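Local coordinates for protein NANS (YJHS), A 9-O-acetyl N-acetylneuraminic acid esterase (Escherichia coli O157:H7 EDL933, PDB 3PT5) that removes the 9-O-acetyl group from 9-O-acetyl-N-acetylneuraminic acid, an esterase step probably needed for growth on this host sialic acid, at residues 190-204 against 242-256. Numbering follows the deposited sequence.
Sequences QGEFDLMTSDYASHP and WKENFPHAYEAIYGN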
ATOM      1  N   GLN A 190      -2.852   6.990  -4.359  1.00  8.99           N
ATOM      2  CA  GLN A 190      -1.980   7.664  -5.296  1.00  9.23           C
ATOM      3  C   GLN A 190      -2.609   8.974  -5.731  1.00  8.95           C
ATOM      4  O   GLN A 190      -3.834   9.109  -5.780  1.00 10.47           O
ATOM      5  CB  GLN A 190      -1.779   6.773  -6.508  1.00  9.41           C
ATOM      6  CG  GLN A 190      -0.643   7.197  -7.414  1.00  9.18           C
ATOM      7  CD  GLN A 190      -1.043   8.283  -8.379  1.00  9.88           C
ATOM      8  OE1 GLN A 190      -2.184   8.335  -8.804  1.00 13.59           O
ATOM      9  NE2 GLN A 190      -0.092   9.145  -8.753  1.00 10.99           N
ATOM     10  N   GLY A 191      -1.748   9.938  -6.025  1.00  9.20           N
ATOM     11  CA  GLY A 191      -2.180  11.207  -6.594  1.00  9.42           C
ATOM     12  C   GLY A 191      -1.282  12.350  -6.223  1.00  8.85           C
ATOM     13  O   GLY A 191      -1.191  13.348  -6.954  1.00 10.07           O
ATOM     14  N   GLU A 192      -0.599  12.205  -5.086  1.00  9.26           N
ATOM     15  CA  GLU A 192       0.153  13.320  -4.474  1.00  9.84           C
ATOM     16  C   GLU A 192       1.059  14.039  -5.474  1.00  9.80           C
ATOM     17  O   GLU A 192       1.020  15.259  -5.567  1.00 10.41           O
ATOM     18  CB  GLU A 192       1.038  12.791  -3.358  1.00  9.66           C
ATOM     19  CG  GLU A 192       0.293  12.474  -2.049  1.00 10.21           C
ATOM     20  CD  GLU A 192      -0.262  11.058  -1.974  1.00  8.99           C
ATOM     21  OE1 GLU A 192      -0.200  10.297  -2.957  1.00 10.01           O
ATOM     22  OE2 GLU A 192      -0.800  10.702  -0.872  1.00 10.52           O
ATOM     23  N   PHE A 193       1.912  13.296  -6.170  1.00  9.31           N
ATOM     24  CA  PHE A 193       2.877  13.983  -7.074  1.00 10.85           C
ATOM     25  C   PHE A 193       2.173  14.621  -8.254  1.00 10.86           C
ATOM     26  O   PHE A 193       2.588  15.688  -8.742  1.00 12.43           O
ATOM     27  CB  PHE A 193       3.997  13.052  -7.529  1.00 10.92           C
ATOM     28  CG  PHE A 193       5.158  13.015  -6.581  1.00 10.79           C
ATOM     29  CD1 PHE A 193       4.969  13.212  -5.212  1.00 12.34           C
ATOM     30  CD2 PHE A 193       6.446  12.793  -7.053  1.00 11.26           C
ATOM     31  CE1 PHE A 193       6.034  13.186  -4.341  1.00 15.07           C
ATOM     32  CE2 PHE A 193       7.520  12.778  -6.176  1.00 11.45           C
ATOM     33  CZ  PHE A 193       7.322  12.975  -4.834  1.00 12.53           C
ATOM     34  N   ASP A 194       1.104  13.995  -8.702  1.00 11.89           N
ATOM     35  CA  ASP A 194       0.316  14.575  -9.809  1.00 11.90           C
ATOM     36  C   ASP A 194      -0.363  15.898  -9.426  1.00 12.34           C
ATOM     37  O   ASP A 194      -0.622  16.728 -10.297  1.00 13.83           O
ATOM     38  CB  ASP A 194      -0.686  13.564 -10.374  1.00 12.08           C
ATOM     39  CG  ASP A 194      -0.007  12.476 -11.199  1.00 12.42           C
ATOM     40  OD1 ASP A 194       0.741  12.812 -12.155  1.00 14.49           O
ATOM     41  OD2 ASP A 194      -0.218  11.282 -10.916  1.00 13.24           O
ATOM     42  N   LEU A 195      -0.623  16.107  -8.141  1.00 13.22           N
ATOM     43  CA  LEU A 195      -1.180  17.374  -7.668  1.00 12.95           C
ATOM     44  C   LEU A 195      -0.289  18.560  -7.981  1.00 13.23           C
ATOM     45  O   LEU A 195      -0.760  19.693  -8.068  1.00 14.30           O
ATOM     46  CB  LEU A 195      -1.374  17.362  -6.160  1.00 12.29           C
ATOM     47  CG  LEU A 195      -2.336  16.360  -5.554  1.00 12.53           C
ATOM     48  CD1 LEU A 195      -2.178  16.381  -4.027  1.00 11.05           C
ATOM     49  CD2 LEU A 195      -3.737  16.709  -5.945  1.00 11.92           C
ATOM     50  N   MET A 196       1.009  18.305  -8.101  1.00 12.50           N
ATOM     51  CA  MET A 196       2.006  19.360  -8.243  1.00 13.03           C
ATOM     52  C   MET A 196       2.261  19.785  -9.672  1.00 13.83           C
ATOM     53  O   MET A 196       2.843  20.844  -9.893  1.00 13.10           O
ATOM     54  CB  MET A 196       3.333  18.900  -7.632  1.00 13.02           C
ATOM     55  CG  MET A 196       3.242  18.698  -6.149  1.00 13.91           C
ATOM     56  SD  MET A 196       4.869  18.439  -5.440  1.00 18.15           S
ATOM     57  CE  MET A 196       5.070  16.716  -5.670  1.00 19.78           C
ATOM     58  N   THR A 197       1.893  18.930 -10.636  1.00 14.27           N
ATOM     59  CA  THR A 197       2.322  19.167 -12.024  1.00 15.08           C
ATOM     60  C   THR A 197       1.336  20.087 -12.742  1.00 16.83           C
ATOM     61  O   THR A 197       0.169  20.214 -12.343  1.00 16.68           O
ATOM     62  CB  THR A 197       2.555  17.863 -12.862  1.00 15.39           C
ATOM     63  OG1 THR A 197       1.295  17.313 -13.252  1.00 17.34           O
ATOM     64  CG2 THR A 197       3.342  16.813 -12.094  1.00 14.37           C
ATOM     65  N   SER A 198       1.814  20.731 -13.799  1.00 18.09           N
ATOM     66  CA  SER A 198       0.949  21.629 -14.574  1.00 19.93           C
ATOM     67  C   SER A 198      -0.092  20.794 -15.331  1.00 20.71           C
ATOM     68  O   SER A 198      -1.148  21.306 -15.727  1.00 21.60           O
ATOM     69  CB  SER A 198       1.773  22.497 -15.535  1.00 19.74           C
ATOM     70  OG  SER A 198       2.368  21.701 -16.538  1.00 23.66           O
ATOM     71  N   ASP A 199       0.195  19.510 -15.497  1.00 20.71           N
ATOM     72  CA  ASP A 199      -0.718  18.582 -16.178  1.00 20.65           C
ATOM     73  C   ASP A 199      -1.629  17.756 -15.237  1.00 19.93           C
ATOM     74  O   ASP A 199      -2.098  16.677 -15.609  1.00 19.43           O
ATOM     75  CB  ASP A 199       0.094  17.672 -17.094  1.00 21.31           C
ATOM     76  CG  ASP A 199      -0.763  16.982 -18.132  1.00 23.65           C
ATOM     77  OD1 ASP A 199      -1.727  17.604 -18.645  1.00 26.16           O
ATOM     78  OD2 ASP A 199      -0.477  15.799 -18.411  1.00 28.30           O
ATOM     79  N   TYR A 200      -1.894  18.261 -14.035  1.00 18.63           N
ATOM     80  CA  TYR A 200      -2.692  17.516 -13.044  1.00 18.64           C
ATOM     81  C   TYR A 200      -4.061  17.103 -13.563  1.00 18.18           C
ATOM     82  O   TYR A 200      -4.614  16.095 -13.126  1.00 16.93           O
ATOM     83  CB  TYR A 200      -2.890  18.368 -11.782  1.00 19.45           C
ATOM     84  CG  TYR A 200      -3.873  19.502 -11.979  1.00 20.98           C
ATOM     85  CD1 TYR A 200      -5.215  19.347 -11.650  1.00 21.74           C
ATOM     86  CD2 TYR A 200      -3.456  20.715 -12.541  1.00 23.68           C
ATOM     87  CE1 TYR A 200      -6.125  20.371 -11.849  1.00 24.69           C
ATOM     88  CE2 TYR A 200      -4.355  21.738 -12.746  1.00 26.68           C
ATOM     89  CZ  TYR A 200      -5.686  21.561 -12.392  1.00 26.81           C
ATOM     90  OH  TYR A 200      -6.568  22.587 -12.605  1.00 29.03           O
ATOM     91  N   ALA A 201      -4.615  17.893 -14.489  1.00 17.73           N
ATOM     92  CA  ALA A 201      -5.976  17.674 -14.941  1.00 17.37           C
ATOM     93  C   ALA A 201      -6.103  16.466 -15.863  1.00 16.81           C
ATOM     94  O   ALA A 201      -7.213  15.950 -16.067  1.00 18.05           O
ATOM     95  CB  ALA A 201      -6.525  18.932 -15.588  1.00 18.00           C
ATOM     96  N   SER A 202      -4.976  15.978 -16.393  1.00 16.45           N
ATOM     97  CA  SER A 202      -4.993  14.739 -17.163  1.00 16.36           C
ATOM     98  C   SER A 202      -5.077  13.474 -16.280  1.00 15.75           C
ATOM     99  O   SER A 202      -5.350  12.400 -16.777  1.00 16.32           O
ATOM    100  CB  SER A 202      -3.770  14.646 -18.070  1.00 17.56           C
ATOM    101  OG  SER A 202      -2.591  14.652 -17.300  1.00 20.78           O
ATOM    102  N   HIS A 203      -4.838  13.602 -14.980  1.00 15.58           N
ATOM    103  CA  HIS A 203      -4.785  12.413 -14.117  1.00 14.24           C
ATOM    104  C   HIS A 203      -6.097  11.615 -14.154  1.00 13.87           C
ATOM    105  O   HIS A 203      -6.056  10.392 -14.331  1.00 14.35           O
ATOM    106  CB  HIS A 203      -4.394  12.799 -12.677  1.00 13.15           C
ATOM    107  CG  HIS A 203      -4.417  11.657 -11.709  1.00 12.46           C
ATOM    108  ND1 HIS A 203      -5.584  11.039 -11.308  1.00 12.10           N
ATOM    109  CD2 HIS A 203      -3.413  11.054 -11.021  1.00 10.19           C
ATOM    110  CE1 HIS A 203      -5.294  10.082 -10.437  1.00 11.18           C
ATOM    111  NE2 HIS A 203      -3.981  10.059 -10.265  1.00 14.04           N
ATOM    112  N   PRO A 204      -7.260  12.284 -14.041  1.00 14.04           N
ATOM    113  CA  PRO A 204      -8.476  11.415 -14.040  1.00 14.77           C
ATOM    114  C   PRO A 204      -8.604  10.457 -15.228  1.00 15.59           C
ATOM    115  O   PRO A 204      -8.907   9.264 -15.037  1.00 15.24           O
ATOM    116  CB  PRO A 204      -9.624  12.430 -13.976  1.00 14.83           C
ATOM    117  CG  PRO A 204      -9.039  13.576 -13.173  1.00 15.02           C
ATOM    118  CD  PRO A 204      -7.600  13.681 -13.674  1.00 13.86           C
ATOM    119  N   TRP A 242      -1.172  17.834   1.550  1.00 11.12           N
ATOM    120  CA  TRP A 242      -1.463  17.813   0.114  1.00 11.72           C
ATOM    121  C   TRP A 242      -2.796  18.510  -0.192  1.00 13.11           C
ATOM    122  O   TRP A 242      -2.903  19.312  -1.116  1.00 14.11           O
ATOM    123  CB  TRP A 242      -1.493  16.351  -0.343  1.00 12.13           C
ATOM    124  CG  TRP A 242      -0.150  15.700  -0.236  1.00 11.43           C
ATOM    125  CD1 TRP A 242       0.274  14.813   0.743  1.00  9.84           C
ATOM    126  CD2 TRP A 242       0.980  15.931  -1.084  1.00 10.42           C
ATOM    127  NE1 TRP A 242       1.565  14.440   0.506  1.00  9.24           N
ATOM    128  CE2 TRP A 242       2.044  15.112  -0.592  1.00  9.75           C
ATOM    129  CE3 TRP A 242       1.197  16.727  -2.219  1.00 11.21           C
ATOM    130  CZ2 TRP A 242       3.306  15.066  -1.201  1.00  9.88           C
ATOM    131  CZ3 TRP A 242       2.467  16.685  -2.836  1.00 11.57           C
ATOM    132  CH2 TRP A 242       3.507  15.856  -2.313  1.00 13.18           C
ATOM    133  N   LYS A 243      -3.794  18.223   0.625  1.00 12.99           N
ATOM    134  CA  LYS A 243      -5.094  18.893   0.509  1.00 13.64           C
ATOM    135  C   LYS A 243      -5.036  20.395   0.698  1.00 13.95           C
ATOM    136  O   LYS A 243      -5.743  21.126  -0.003  1.00 14.60           O
ATOM    137  CB  LYS A 243      -6.057  18.364   1.545  1.00 13.47           C
ATOM    138  CG  LYS A 243      -6.371  16.922   1.453  1.00 14.87           C
ATOM    139  CD  LYS A 243      -7.310  16.667   2.548  1.00 18.02           C
ATOM    140  CE  LYS A 243      -7.808  15.259   2.572  1.00 20.87           C
ATOM    141  NZ  LYS A 243      -9.232  15.276   3.028  1.00 20.96           N
ATOM    142  N   GLU A 244      -4.258  20.872   1.666  1.00 13.85           N
ATOM    143  CA  GLU A 244      -4.244  22.323   1.949  1.00 14.49           C
ATOM    144  C   GLU A 244      -3.427  23.088   0.930  1.00 15.28           C
ATOM    145  O   GLU A 244      -3.717  24.245   0.644  1.00 15.76           O
ATOM    146  CB  GLU A 244      -3.660  22.620   3.332  1.00 15.88           C
ATOM    147  CG  GLU A 244      -4.532  22.153   4.489  1.00 15.74           C
ATOM    148  CD  GLU A 244      -4.081  22.727   5.842  1.00 19.91           C
ATOM    149  OE1 GLU A 244      -3.189  23.601   5.865  1.00 22.76           O
ATOM    150  OE2 GLU A 244      -4.602  22.297   6.889  1.00 20.15           O
ATOM    151  N   ASN A 245      -2.404  22.445   0.388  1.00 14.52           N
ATOM    152  CA  ASN A 245      -1.427  23.135  -0.457  1.00 15.15           C
ATOM    153  C   ASN A 245      -1.740  23.068  -1.958  1.00 15.83           C
ATOM    154  O   ASN A 245      -1.225  23.876  -2.745  1.00 16.02           O
ATOM    155  CB  ASN A 245      -0.015  22.620  -0.157  1.00 15.35           C
ATOM    156  CG  ASN A 245       0.591  23.276   1.080  1.00 17.80           C
ATOM    157  OD1 ASN A 245       1.129  24.389   1.009  1.00 20.16           O
ATOM    158  ND2 ASN A 245       0.502  22.597   2.226  1.00 17.90           N
ATOM    159  N   PHE A 246      -2.582  22.112  -2.345  1.00 14.74           N
ATOM    160  CA  PHE A 246      -2.940  21.902  -3.746  1.00 14.87           C
ATOM    161  C   PHE A 246      -4.467  21.656  -3.830  1.00 14.98           C
ATOM    162  O   PHE A 246      -4.897  20.640  -4.346  1.00 13.65           O
ATOM    163  CB  PHE A 246      -2.127  20.732  -4.358  1.00 14.30           C
ATOM    164  CG  PHE A 246      -0.655  20.826  -4.097  1.00 14.25           C
ATOM    165  CD1 PHE A 246       0.173  21.607  -4.915  1.00 15.46           C
ATOM    166  CD2 PHE A 246      -0.095  20.216  -2.978  1.00 16.68           C
ATOM    167  CE1 PHE A 246       1.542  21.725  -4.661  1.00 16.25           C
ATOM    168  CE2 PHE A 246       1.276  20.330  -2.709  1.00 17.46           C
ATOM    169  CZ  PHE A 246       2.094  21.094  -3.545  1.00 14.29           C
ATOM    170  N   PRO A 247      -5.285  22.618  -3.339  1.00 15.34           N
ATOM    171  CA  PRO A 247      -6.729  22.386  -3.255  1.00 15.77           C
ATOM    172  C   PRO A 247      -7.426  22.198  -4.620  1.00 16.31           C
ATOM    173  O   PRO A 247      -8.325  21.344  -4.771  1.00 15.91           O
ATOM    174  CB  PRO A 247      -7.246  23.645  -2.525  1.00 15.98           C
ATOM    175  CG  PRO A 247      -6.245  24.698  -2.826  1.00 16.39           C
ATOM    176  CD  PRO A 247      -4.908  23.983  -2.921  1.00 15.94           C
ATOM    177  N   HIS A 248      -7.020  22.980  -5.616  1.00 16.93           N
ATOM    178  CA  HIS A 248      -7.606  22.881  -6.950  1.00 17.09           C
ATOM    179  C   HIS A 248      -7.285  21.547  -7.605  1.00 15.67           C
ATOM    180  O   HIS A 248      -8.169  20.862  -8.129  1.00 15.83           O
ATOM    181  CB  HIS A 248      -7.133  24.027  -7.841  1.00 17.60           C
ATOM    182  CG  HIS A 248      -7.962  24.201  -9.071  1.00 23.17           C
ATOM    183  ND1 HIS A 248      -7.558  23.759 -10.316  1.00 26.94           N
ATOM    184  CD2 HIS A 248      -9.185  24.756  -9.246  1.00 25.93           C
ATOM    185  CE1 HIS A 248      -8.501  24.031 -11.201  1.00 29.20           C
ATOM    186  NE2 HIS A 248      -9.496  24.636 -10.579  1.00 28.01           N
ATOM    187  N   ALA A 249      -6.016  21.151  -7.527  1.00 14.41           N
ATOM    188  CA  ALA A 249      -5.616  19.865  -8.061  1.00 12.69           C
ATOM    189  C   ALA A 249      -6.219  18.716  -7.237  1.00 13.01           C
ATOM    190  O   ALA A 249      -6.583  17.703  -7.784  1.00 13.84           O
ATOM    191  CB  ALA A 249      -4.107  19.764  -8.111  1.00 13.09           C
ATOM    192  N   TYR A 250      -6.295  18.867  -5.917  1.00 12.68           N
ATOM    193  CA  TYR A 250      -6.904  17.840  -5.083  1.00 12.43           C
ATOM    194  C   TYR A 250      -8.369  17.563  -5.471  1.00 14.12           C
ATOM    195  O   TYR A 250      -8.804  16.403  -5.585  1.00 14.31           O
ATOM    196  CB  TYR A 250      -6.733  18.218  -3.593  1.00 11.61           C
ATOM    197  CG  TYR A 250      -7.452  17.284  -2.707  1.00 11.08           C
ATOM    198  CD1 TYR A 250      -6.871  16.068  -2.333  1.00  9.77           C
ATOM    199  CD2 TYR A 250      -8.742  17.574  -2.263  1.00 13.76           C
ATOM    200  CE1 TYR A 250      -7.568  15.168  -1.531  1.00  9.76           C
ATOM    201  CE2 TYR A 250      -9.440  16.681  -1.452  1.00 12.91           C
ATOM    202  CZ  TYR A 250      -8.850  15.478  -1.099  1.00 11.28           C
ATOM    203  OH  TYR A 250      -9.564  14.625  -0.288  1.00 12.53           O
ATOM    204  N   GLU A 251      -9.111  18.638  -5.724  1.00 14.86           N
ATOM    205  CA  GLU A 251     -10.501  18.542  -6.128  1.00 16.95           C
ATOM    206  C   GLU A 251     -10.634  17.755  -7.445  1.00 16.46           C
ATOM    207  O   GLU A 251     -11.523  16.918  -7.575  1.00 17.84           O
ATOM    208  CB  GLU A 251     -11.067  19.958  -6.275  1.00 17.98           C
ATOM    209  CG  GLU A 251     -12.479  20.010  -6.825  1.00 23.13           C
ATOM    210  CD  GLU A 251     -13.248  21.260  -6.386  1.00 31.00           C
ATOM    211  OE1 GLU A 251     -12.736  22.401  -6.549  1.00 33.87           O
ATOM    212  OE2 GLU A 251     -14.378  21.082  -5.873  1.00 33.99           O
ATOM    213  N   ALA A 252      -9.722  17.983  -8.393  1.00 15.62           N
ATOM    214  CA  ALA A 252      -9.773  17.270  -9.671  1.00 14.55           C
ATOM    215  C   ALA A 252      -9.377  15.810  -9.512  1.00 14.50           C
ATOM    216  O   ALA A 252     -10.111  14.890  -9.921  1.00 15.64           O
ATOM    217  CB  ALA A 252      -8.906  17.940 -10.698  1.00 14.86           C
ATOM    218  N   ILE A 253      -8.234  15.592  -8.868  1.00 12.94           N
ATOM    219  CA  ILE A 253      -7.679  14.251  -8.791  1.00 12.25           C
ATOM    220  C   ILE A 253      -8.419  13.340  -7.823  1.00 12.05           C
ATOM    221  O   ILE A 253      -8.856  12.231  -8.192  1.00 11.43           O
ATOM    222  CB  ILE A 253      -6.176  14.302  -8.509  1.00 11.88           C
ATOM    223  CG1 ILE A 253      -5.486  14.972  -9.703  1.00 11.77           C
ATOM    224  CG2 ILE A 253      -5.615  12.883  -8.189  1.00 11.72           C
ATOM    225  CD1 ILE A 253      -3.962  15.135  -9.630  1.00 14.09           C
ATOM    226  N   TYR A 254      -8.560  13.812  -6.589  1.00 11.93           N
ATOM    227  CA  TYR A 254      -9.191  12.990  -5.563  1.00 11.82           C
ATOM    228  C   TYR A 254     -10.707  13.047  -5.685  1.00 12.08           C
ATOM    229  O   TYR A 254     -11.401  12.098  -5.298  1.00 13.50           O
ATOM    230  CB  TYR A 254      -8.676  13.350  -4.157  1.00 11.73           C
ATOM    231  CG  TYR A 254      -7.274  12.809  -3.926  1.00 11.32           C
ATOM    232  CD1 TYR A 254      -7.075  11.624  -3.220  1.00 12.51           C
ATOM    233  CD2 TYR A 254      -6.156  13.454  -4.436  1.00 11.98           C
ATOM    234  CE1 TYR A 254      -5.805  11.095  -3.030  1.00 11.36           C
ATOM    235  CE2 TYR A 254      -4.862  12.926  -4.266  1.00 12.00           C
ATOM    236  CZ  TYR A 254      -4.691  11.755  -3.542  1.00 11.48           C
ATOM    237  OH  TYR A 254      -3.423  11.220  -3.341  1.00 11.36           O
ATOM    238  N   GLY A 255     -11.227  14.109  -6.289  1.00 12.88           N
ATOM    239  CA  GLY A 255     -12.662  14.156  -6.566  1.00 12.79           C
ATOM    240  C   GLY A 255     -13.050  13.060  -7.546  1.00 12.84           C
ATOM    241  O   GLY A 255     -14.129  12.456  -7.429  1.00 14.33           O
ATOM    242  N   ASN A 256     -12.148  12.744  -8.467  1.00 12.39           N
ATOM    243  CA  ASN A 256     -12.401  11.705  -9.436  1.00 13.39           C
ATOM    244  C   ASN A 256     -12.496  10.304  -8.811  1.00 13.34           C
ATOM    245  O   ASN A 256     -13.030   9.374  -9.409  1.00 14.58           O
ATOM    246  CB  ASN A 256     -11.356  11.735 -10.539  1.00 13.80           C
ATOM    247  CG  ASN A 256     -11.669  10.758 -11.644  1.00 12.08           C
ATOM    248  OD1 ASN A 256     -12.745  10.826 -12.274  1.00 16.46           O
ATOM    249  ND2 ASN A 256     -10.729   9.853 -11.915  1.00 13.42           N
TER
HETATM  250  O   HOH W   1      -3.203   9.176  -1.434  1.00 14.03           O
HETATM  251  O   HOH W   2      -8.241  10.747 -10.627  1.00 12.89           O
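Leu-195 pushes into 242-256, where helix 240-245 gives way to helix 247-253. Leu-195 CB lies 3.9 Å from Phe-246 CB. Past CG the chain forks: Leu-195 CD1 packs on CB of Trp-242, 3.7 Å away, while Leu-195 CD2 drops onto the next helix, 3.3 Å from the backbone N of Tyr-250, with Ala-249 CB and Ile-253 CD1 beside it. With CG anti to its own carbonyl carbon (chi1 -62°), the fork straddles the joint between the two helices.

On one flank Glu-192 CG sits over the face of the five-membered ring of Trp-242, 3.4 Å from its centroid, a CH-pi contact. Its carboxylate stands nearly upright to that ring; OE2 is held by Thr-238 and Asn-31 and linked through a water to Tyr-254 OH. Met-196 CG sits over the Phe-246 ring, and a bend at chi3 (-85°) brings CE to the edge of the Trp-242 indole. On the other flank Ile-253 CG2 makes a CH-pi contact over the His-203 imidazole, 3.6 Å above its centre, while His-203 NE2 donates to Gln-190 OE1 in the ring plane. This joins the loop after strand 182-189 to the helical pair following strand 233-236, in the alpha/beta fold of an SGNH hydrolase.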